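Local coordinates for diaminobutyrate-pyruvate transaminase and L-2,4-diaminobutyrate decarboxylase (Vibrio parahaemolyticus, PDB 2QMA), which probably decarboxylates L-2,4-diaminobutyrate with pyridoxal 5'-phosphate through this C-terminal domain of a longer protein that is probably also a transaminase, at residues A[38-43]-A[79-84]; A[130-133]-A[138-141]; A[185-190]-A[197-202]; A[244-249]-A[281-286]. One frame throughout, in Å; residues are numbered along the deposited sequence.

Contact 1: residues A[38-43]-A[79-84]; sequences MSHTTS and PLKSVI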
# COMPACT_ATOMS: atom_id res chain seq x y z
N MSE A 38 -10.35 -1.55 -21.85
CA MSE A 38 -10.27 -0.30 -21.12
C MSE A 38 -11.32 0.68 -21.62
O MSE A 38 -11.97 1.32 -20.81
CB MSE A 38 -8.87 0.29 -21.28
CG MSE A 38 -7.77 -0.56 -20.63
SE MSE A 38 -8.19 -1.39 -18.92
CE MSE A 38 -7.45 -3.18 -19.29
N SER A 39 -11.50 0.79 -22.94
CA SER A 39 -12.57 1.62 -23.48
C SER A 39 -13.96 1.14 -22.99
O SER A 39 -14.80 1.96 -22.62
CB SER A 39 -12.49 1.70 -25.02
OG SER A 39 -11.44 2.59 -25.42
N HIS A 40 -14.18 -0.18 -22.99
CA HIS A 40 -15.38 -0.80 -22.39
C HIS A 40 -15.57 -0.35 -20.93
O HIS A 40 -16.66 0.05 -20.53
CB HIS A 40 -15.32 -2.33 -22.45
CG HIS A 40 -16.63 -2.99 -22.11
ND1 HIS A 40 -17.60 -3.24 -23.06
CD2 HIS A 40 -17.14 -3.40 -20.93
CE1 HIS A 40 -18.65 -3.79 -22.48
NE2 HIS A 40 -18.40 -3.90 -21.18
N THR A 41 -14.49 -0.44 -20.15
CA THR A 41 -14.53 -0.16 -18.72
C THR A 41 -14.82 1.33 -18.52
O THR A 41 -15.60 1.70 -17.65
CB THR A 41 -13.20 -0.55 -18.03
OG1 THR A 41 -12.86 -1.90 -18.37
CG2 THR A 41 -13.31 -0.46 -16.52
N THR A 42 -14.19 2.18 -19.33
CA THR A 42 -14.40 3.64 -19.23
C THR A 42 -15.88 3.95 -19.53
O THR A 42 -16.53 4.74 -18.81
CB THR A 42 -13.42 4.41 -20.19
OG1 THR A 42 -12.08 4.31 -19.69
CG2 THR A 42 -13.78 5.92 -20.31
N SER A 43 -16.41 3.30 -20.56
CA SER A 43 -17.82 3.42 -20.92
C SER A 43 -18.74 2.96 -19.77
O SER A 43 -19.71 3.65 -19.44
CB SER A 43 -18.12 2.66 -22.20
OG SER A 43 -19.50 2.65 -22.41
N PRO A 79 -16.39 -14.01 -20.27
CA PRO A 79 -15.58 -13.03 -20.99
C PRO A 79 -15.44 -11.76 -20.17
O PRO A 79 -16.36 -11.37 -19.42
CB PRO A 79 -16.39 -12.74 -22.27
CG PRO A 79 -17.73 -13.37 -22.08
CD PRO A 79 -17.63 -14.38 -20.99
N LEU A 80 -14.29 -11.12 -20.32
CA LEU A 80 -13.89 -10.02 -19.41
C LEU A 80 -14.90 -8.88 -19.47
O LEU A 80 -15.28 -8.32 -18.45
CB LEU A 80 -12.47 -9.53 -19.72
CG LEU A 80 -11.92 -8.36 -18.86
CD1 LEU A 80 -12.26 -8.56 -17.39
CD2 LEU A 80 -10.42 -8.27 -19.04
N LYS A 81 -15.34 -8.53 -20.67
CA LYS A 81 -16.29 -7.43 -20.79
C LYS A 81 -17.60 -7.69 -20.02
O LYS A 81 -18.16 -6.76 -19.44
CB LYS A 81 -16.56 -7.09 -22.26
CG LYS A 81 -15.42 -6.32 -22.94
CD LYS A 81 -15.58 -6.23 -24.46
CE LYS A 81 -14.30 -5.65 -25.07
NZ LYS A 81 -14.56 -5.10 -26.43
N SER A 82 -18.08 -8.94 -19.99
CA SER A 82 -19.31 -9.23 -19.21
C SER A 82 -19.06 -9.13 -17.70
O SER A 82 -19.92 -8.67 -16.95
CB SER A 82 -20.02 -10.53 -19.64
OG SER A 82 -19.32 -11.71 -19.26
N VAL A 83 -17.87 -9.54 -17.26
CA VAL A 83 -17.48 -9.45 -15.86
C VAL A 83 -17.42 -7.97 -15.44
O VAL A 83 -17.86 -7.61 -14.34
CB VAL A 83 -16.13 -10.12 -15.59
CG1 VAL A 83 -15.72 -9.91 -14.12
CG2 VAL A 83 -16.17 -11.66 -15.94
N ILE A 84 -16.86 -7.15 -16.34
CA ILE A 84 -16.84 -5.70 -16.16
C ILE A 84 -18.27 -5.17 -16.02
O ILE A 84 -18.53 -4.33 -15.18
CB ILE A 84 -16.11 -4.98 -17.32
CG1 ILE A 84 -14.59 -5.18 -17.20
CG2 ILE A 84 -16.41 -3.49 -17.32
CD1 ILE A 84 -13.84 -4.95 -18.51
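K81 and I84, one turn apart on helix 80-92, meet H40 and T41 of helix 32-51 in a near-parallel helix pair. The short segments run 10.0 Å apart at closest, their directions differing by only 17°, and the pair lies beside the second subunit, whose V116 and M382 pack against M38 and I84. The methylene part of K81 comes first. Its CG sits over one face of the H40 imidazole in a CH-pi contact, 3.8 Å from the ring centroid and 16° off the normal. Beyond CG the lysine chain stays extended, which carries NZ past the ring to a hydrogen bond with S36 OG. The imidazole in turn is held by D85, whose OD1 bonds to H40 NE2, so its rotation is set both by that bond and by the aliphatic cover. I84, next along the helix, works on the ring's rim: its CG2 lies in the plane of the imidazole, 3.7 Å from H40 CD2. Its other branch turns to T41. With OG1 opposite the carbonyl carbon (chi1 -52°), T41 donates to V37 O, and the same oxygen packs tightly on the isoleucine, T41 OG1 to I84 CD1 being 3.2 Å.

Contact 2: residues A[130-133]-A[138-141]; sequences DSWD and ATYV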
# COMPACT_ATOMS: atom_id res chain seq x y z
N ASP A 130 10.82 -1.13 -5.81
CA ASP A 130 11.92 -1.55 -4.94
C ASP A 130 13.28 -1.55 -5.63
O ASP A 130 14.33 -1.55 -4.94
CB ASP A 130 11.64 -2.87 -4.22
CG ASP A 130 10.97 -3.89 -5.10
OD1 ASP A 130 10.02 -3.53 -5.84
OD2 ASP A 130 11.34 -5.08 -4.98
N SER A 131 13.30 -1.57 -6.97
CA SER A 131 14.59 -1.46 -7.62
C SER A 131 14.46 -0.77 -8.96
O SER A 131 13.41 -0.82 -9.60
CB SER A 131 15.20 -2.84 -7.85
OG SER A 131 14.33 -3.61 -8.63
N TRP A 132 15.59 -0.20 -9.39
CA TRP A 132 15.65 0.52 -10.66
C TRP A 132 15.28 -0.42 -11.81
O TRP A 132 14.48 -0.02 -12.69
CB TRP A 132 17.03 1.11 -10.87
CG TRP A 132 17.07 2.08 -12.07
CD1 TRP A 132 16.95 3.44 -12.03
CD2 TRP A 132 17.28 1.73 -13.44
NE1 TRP A 132 17.06 3.97 -13.31
CE2 TRP A 132 17.27 2.94 -14.19
CE3 TRP A 132 17.47 0.51 -14.11
CZ2 TRP A 132 17.43 2.96 -15.57
CZ3 TRP A 132 17.63 0.54 -15.50
CH2 TRP A 132 17.61 1.77 -16.21
N ASP A 133 15.82 -1.65 -11.82
CA ASP A 133 15.47 -2.63 -12.90
C ASP A 133 14.05 -3.19 -12.90
O ASP A 133 13.75 -4.15 -13.62
CB ASP A 133 16.51 -3.77 -12.99
CG ASP A 133 16.52 -4.68 -11.77
OD1 ASP A 133 15.89 -4.37 -10.74
OD2 ASP A 133 17.18 -5.75 -11.86
N ALA A 138 10.44 5.36 -13.31
CA ALA A 138 9.58 5.57 -12.13
C ALA A 138 10.42 5.96 -10.92
O ALA A 138 10.08 6.86 -10.19
CB ALA A 138 8.77 4.35 -11.85
N THR A 139 11.59 5.32 -10.76
CA THR A 139 12.46 5.65 -9.62
C THR A 139 12.80 7.13 -9.63
O THR A 139 12.75 7.78 -8.59
CB THR A 139 13.73 4.81 -9.65
OG1 THR A 139 13.36 3.46 -9.33
CG2 THR A 139 14.72 5.33 -8.62
N TYR A 140 13.11 7.66 -10.81
CA TYR A 140 13.51 9.05 -10.90
C TYR A 140 12.30 9.98 -10.72
O TYR A 140 12.44 11.04 -10.11
CB TYR A 140 14.19 9.31 -12.23
CG TYR A 140 15.48 8.56 -12.45
CD1 TYR A 140 16.50 8.56 -11.49
CD2 TYR A 140 15.70 7.90 -13.66
CE1 TYR A 140 17.69 7.89 -11.74
CE2 TYR A 140 16.90 7.24 -13.91
CZ TYR A 140 17.87 7.23 -12.96
OH TYR A 140 19.05 6.56 -13.23
N VAL A 141 11.13 9.57 -11.23
CA VAL A 141 9.88 10.31 -11.01
C VAL A 141 9.62 10.47 -9.51
O VAL A 141 9.41 11.58 -9.04
CB VAL A 141 8.66 9.68 -11.71
CG1 VAL A 141 7.32 10.29 -11.25
CG2 VAL A 141 8.82 9.80 -13.29
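W132 reaches forward to the start of the following helix and lays its indole edge against the ring of Y140. The setting is the loop joining helix 113-125 to helix 136-152: the chain makes a short 3-10 turn and the new helix folds against it, a short-range loop-to-helix contact at the subunit interface. The side chain of S131 starts out away from the helix, but the carbonyl oxygen of the same residue comes near T139, with S131 O 4.3 Å from T139 OG1. T139 OG1 itself is hydrogen-bonded to A135 O, one turn back.

W132 has the largest share of the buried surface. With CG opposite the backbone N (chi1 -170°), the indole is swung to where its pyrrole edge points at the Y140 face in an offset edge-to-face pair, the centroids 5.1 Å apart and the planes at 66°. The approach is led by NE1: Y140 CE2 lies in the plane of the indole, 3.3 Å from W132 NE1. Nearer the backbone, W132 CD1 packs 4.2 Å from T139 CB. The indole is also gripped from the second subunit, where Y56 makes another edge-to-face pair with it and L450 packs on it.

Next comes D133. Its OD2 is taken by R446 and H106 of the second subunit, while its OD1 receives the S131 hydroxyl nearly end-on to the C-O bond, S131 OG to D133 OD1 measuring 2.7 Å.

Contact 3: residues A[185-190]-A[197-202]; sequences KLSGHS and PDYADK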
# COMPACT_ATOMS: atom_id res chain seq x y z
N LYS A 185 21.29 7.47 20.04
CA LYS A 185 21.82 8.66 20.73
C LYS A 185 22.20 8.36 22.20
O LYS A 185 23.31 8.68 22.62
CB LYS A 185 20.81 9.82 20.63
CG LYS A 185 21.17 11.08 21.38
CD LYS A 185 19.87 11.88 21.67
CE LYS A 185 19.62 12.95 20.63
NZ LYS A 185 20.81 13.79 20.29
N LEU A 186 21.31 7.71 22.95
CA LEU A 186 21.58 7.47 24.39
C LEU A 186 22.71 6.45 24.70
O LEU A 186 23.50 6.65 25.65
CB LEU A 186 20.27 7.14 25.17
CG LEU A 186 19.17 8.22 25.14
CD1 LEU A 186 17.92 7.83 25.95
CD2 LEU A 186 19.66 9.62 25.57
N SER A 187 22.79 5.37 23.93
CA SER A 187 23.71 4.28 24.26
C SER A 187 24.34 3.62 23.03
O SER A 187 24.89 2.50 23.12
CB SER A 187 22.97 3.24 25.14
OG SER A 187 21.82 2.74 24.47
N GLY A 188 24.26 4.30 21.89
CA GLY A 188 24.79 3.76 20.64
C GLY A 188 24.24 2.35 20.35
O GLY A 188 24.94 1.48 19.84
N HIS A 189 22.96 2.14 20.67
CA HIS A 189 22.39 0.82 20.63
C HIS A 189 21.59 0.66 19.33
O HIS A 189 20.65 1.46 19.10
CB HIS A 189 21.43 0.66 21.82
CG HIS A 189 20.74 -0.66 21.89
ND1 HIS A 189 21.18 -1.68 22.72
CD2 HIS A 189 19.62 -1.12 21.29
CE1 HIS A 189 20.37 -2.72 22.59
NE2 HIS A 189 19.41 -2.40 21.74
N SER A 190 21.96 -0.33 18.49
CA SER A 190 21.21 -0.63 17.28
C SER A 190 19.95 -1.47 17.58
O SER A 190 20.04 -2.68 17.84
CB SER A 190 22.06 -1.34 16.22
OG SER A 190 21.23 -1.69 15.13
N PRO A 197 16.43 -1.61 23.63
CA PRO A 197 17.34 -1.50 24.79
C PRO A 197 16.62 -1.80 26.13
O PRO A 197 15.38 -1.74 26.19
CB PRO A 197 17.83 -0.04 24.68
CG PRO A 197 16.67 0.71 24.07
CD PRO A 197 16.18 -0.29 23.02
N ASP A 198 17.37 -2.11 27.20
CA ASP A 198 16.72 -2.40 28.51
C ASP A 198 15.95 -1.22 29.11
O ASP A 198 15.02 -1.41 29.89
CB ASP A 198 17.66 -3.01 29.60
CG ASP A 198 16.85 -3.48 30.90
OD1 ASP A 198 16.00 -4.39 30.79
OD2 ASP A 198 17.01 -2.92 32.02
N TYR A 199 16.30 0.00 28.73
CA TYR A 199 15.57 1.16 29.18
C TYR A 199 14.33 1.49 28.34
O TYR A 199 13.69 2.51 28.56
CB TYR A 199 16.50 2.38 29.27
CG TYR A 199 17.26 2.71 27.99
CD1 TYR A 199 16.65 3.47 26.98
CD2 TYR A 199 18.57 2.27 27.78
CE1 TYR A 199 17.33 3.79 25.80
CE2 TYR A 199 19.26 2.62 26.60
CZ TYR A 199 18.60 3.37 25.62
OH TYR A 199 19.21 3.71 24.43
N ALA A 200 13.96 0.63 27.39
CA ALA A 200 12.79 0.91 26.52
C ALA A 200 11.49 1.20 27.28
O ALA A 200 10.61 1.91 26.78
CB ALA A 200 12.54 -0.24 25.53
N ASP A 201 11.35 0.57 28.45
CA ASP A 201 10.11 0.69 29.25
C ASP A 201 9.89 2.14 29.72
O ASP A 201 8.80 2.52 30.13
CB ASP A 201 10.17 -0.26 30.43
CG ASP A 201 11.14 0.22 31.54
OD1 ASP A 201 12.39 0.31 31.33
OD2 ASP A 201 10.65 0.49 32.66
N LYS A 202 10.97 2.91 29.68
CA LYS A 202 10.92 4.30 30.08
C LYS A 202 10.57 5.25 28.94
O LYS A 202 10.24 6.40 29.20
CB LYS A 202 12.25 4.73 30.72
CG LYS A 202 12.46 4.17 32.10
CD LYS A 202 13.96 4.06 32.36
CE LYS A 202 14.28 4.21 33.82
NZ LYS A 202 14.34 2.88 34.43
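Y199 pushes its phenol toward the end of helix 167-187, where the hydroxyl meets S187: S187 OG and Y199 OH are hydrogen-bonded at 2.8 Å, either able to be the donor. The serine oxygen arrives in the plane of the phenol, at its edge, and has a further weak bond to A183 O. L186 lies alongside, its CB 3.7 Å from Y199 OH and its CD1 branch 4.1 Å from Y199 CE1. The tyrosine's first torsion (chi1 55°) wedges CG between the backbone N and the carbonyl carbon and brings the ring back over P197, whose CB lies 3.5 Å above its plane.

This is the connection that leads from helix 167-187, by way of the short helix 191-194, into strand 203-208 of the central mixed sheet of a fold-type I pyridoxal-phosphate enzyme; L186 and Y199 both also touch I258 of neighbouring strand 258-265.

P197 is shared by two rings. The CB that touches Y199 also stands over the middle of the H189 imidazole, 4.0 Å from its centroid and 7° off the normal, a CH-pi contact. H189 NE2 bonds to G195 O, which fixes the turn of the imidazole beneath the proline.

Contact 4: residues A[244-249]-A[281-286]; sequences KLDEVI and ADMAVK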
# COMPACT_ATOMS: atom_id res chain seq x y z
N LYS A 244 0.97 23.54 29.82
CA LYS A 244 1.73 22.70 30.77
C LYS A 244 2.67 21.69 30.10
O LYS A 244 3.08 20.71 30.73
CB LYS A 244 0.76 22.00 31.75
CG LYS A 244 -0.24 22.95 32.42
CD LYS A 244 0.47 24.10 33.18
CE LYS A 244 -0.50 24.90 34.05
NZ LYS A 244 0.24 25.91 34.86
N LEU A 245 3.03 21.92 28.84
CA LEU A 245 3.69 20.92 28.08
C LEU A 245 5.09 20.81 28.66
O LEU A 245 5.56 19.71 28.94
CB LEU A 245 3.70 21.28 26.58
CG LEU A 245 4.66 20.50 25.65
CD1 LEU A 245 4.40 18.95 25.74
CD2 LEU A 245 4.58 21.00 24.20
N ASP A 246 5.74 21.96 28.88
CA ASP A 246 7.09 21.93 29.46
C ASP A 246 7.11 21.20 30.81
O ASP A 246 7.97 20.39 31.02
CB ASP A 246 7.70 23.31 29.57
CG ASP A 246 9.15 23.27 30.01
OD1 ASP A 246 10.03 22.87 29.22
OD2 ASP A 246 9.41 23.62 31.16
N GLU A 247 6.15 21.50 31.70
CA GLU A 247 6.12 20.87 33.03
C GLU A 247 5.81 19.35 32.99
O GLU A 247 6.37 18.59 33.78
CB GLU A 247 5.22 21.64 34.04
CG GLU A 247 3.73 21.52 33.81
CD GLU A 247 2.85 21.91 35.05
OE1 GLU A 247 3.36 22.35 36.13
OE2 GLU A 247 1.61 21.77 34.93
N VAL A 248 4.93 18.92 32.08
CA VAL A 248 4.62 17.49 31.86
C VAL A 248 5.90 16.73 31.45
O VAL A 248 6.19 15.66 31.98
CB VAL A 248 3.46 17.29 30.83
CG1 VAL A 248 3.47 15.89 30.23
CG2 VAL A 248 2.08 17.54 31.50
N ILE A 249 6.65 17.29 30.51
CA ILE A 249 7.88 16.68 30.08
C ILE A 249 8.90 16.69 31.24
O ILE A 249 9.53 15.67 31.52
CB ILE A 249 8.44 17.40 28.86
CG1 ILE A 249 7.50 17.20 27.70
CG2 ILE A 249 9.86 16.85 28.52
CD1 ILE A 249 7.71 18.13 26.53
N ALA A 281 8.45 22.35 18.35
CA ALA A 281 9.82 22.21 17.83
C ALA A 281 10.80 22.75 18.86
O ALA A 281 11.92 22.21 19.04
CB ALA A 281 9.98 22.91 16.43
N ASP A 282 10.41 23.81 19.56
CA ASP A 282 11.29 24.37 20.60
C ASP A 282 11.38 23.46 21.78
O ASP A 282 12.42 23.40 22.41
CB ASP A 282 10.81 25.75 21.05
CG ASP A 282 10.98 26.82 19.96
OD1 ASP A 282 11.90 26.70 19.12
OD2 ASP A 282 10.20 27.78 19.97
N MSE A 283 10.27 22.78 22.12
CA MSE A 283 10.28 21.72 23.14
C MSE A 283 11.27 20.58 22.79
O MSE A 283 12.04 20.07 23.64
CB MSE A 283 8.85 21.19 23.37
CG MSE A 283 8.01 22.16 24.22
SE MSE A 283 8.66 22.53 26.03
CE MSE A 283 9.62 24.20 25.81
N ALA A 284 11.24 20.18 21.53
CA ALA A 284 12.10 19.13 21.02
C ALA A 284 13.58 19.57 21.08
O ALA A 284 14.43 18.76 21.45
CB ALA A 284 11.68 18.73 19.54
N VAL A 285 13.88 20.85 20.80
CA VAL A 285 15.29 21.33 20.99
C VAL A 285 15.65 21.28 22.50
O VAL A 285 16.65 20.71 22.87
CB VAL A 285 15.50 22.80 20.41
CG1 VAL A 285 16.85 23.40 20.84
CG2 VAL A 285 15.39 22.81 18.88
N LYS A 286 14.79 21.83 23.36
CA LYS A 286 15.09 21.91 24.81
C LYS A 286 15.29 20.54 25.43
O LYS A 286 16.25 20.33 26.17
CB LYS A 286 13.98 22.63 25.57
CG LYS A 286 14.35 22.81 27.07
CD LYS A 286 13.25 23.41 27.86
CE LYS A 286 13.73 23.73 29.31
NZ LYS A 286 12.51 24.07 30.14
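D246 and K286 join helix 245-254 to helix 277-287 by a salt bridge, across two helices that lie side by side as the connections of successive beta-alpha-beta crossovers. The first runs from strand 229-232 to 258-265, the second from 258-265 to 290-295. The short segments approach to 11.3 Å, with their directions 32° apart, a spacing wide enough for side chains to fill.

The polar account centres on D246 OD1. It accepts K286 NZ at 2.9 Å on the syn side of the carboxylate, the donor standing 24° out of its plane, and it takes a second hydrogen bond from H287 NE2. K286 reaches it by running fully extended, and its NZ also lies 3.3 Å from D246 OD2. Two donors on one oxygen, and a place in the first turn of its helix, would be expected to keep this aspartate ionised. The acid of the facing segment, D282, has its OD1 in a salt bridge with R315.

Next to the ion pair, L245 and M283 supply the apolar part. L245, which also packs on V232 and I262 of the sheet, sets its CD2 3.6 Å from M283 CG. The selenomethionine bends twice along its chain, so that its end folds toward the acid: M283 SE sits 3.5 Å from D246 OD1, with M283 CE 3.7 Å from that same oxygen.

In the fold
Contacts 1 and 2, with centres 31 Å apart and nearest atoms about 19 Å apart, both touch the second subunit. Contact 2 lies 35 Å from contact 3 and 40 Å from contact 4 between centres. Contacts 3 and 4 lie on the far side of the chain's centre from contact 1, contact 3 with its centre 56 Å from that of contact 1, contact 4 57 Å. They are neighbours, their nearest atoms about 8 Å apart, and strand 258-265 serves both: I258 backs contact 3, while P259 and I262 back contact 4. All four lie away from K325, the lysine predicted to carry the pyridoxal phosphate, which is consistent with packing of the scaffold.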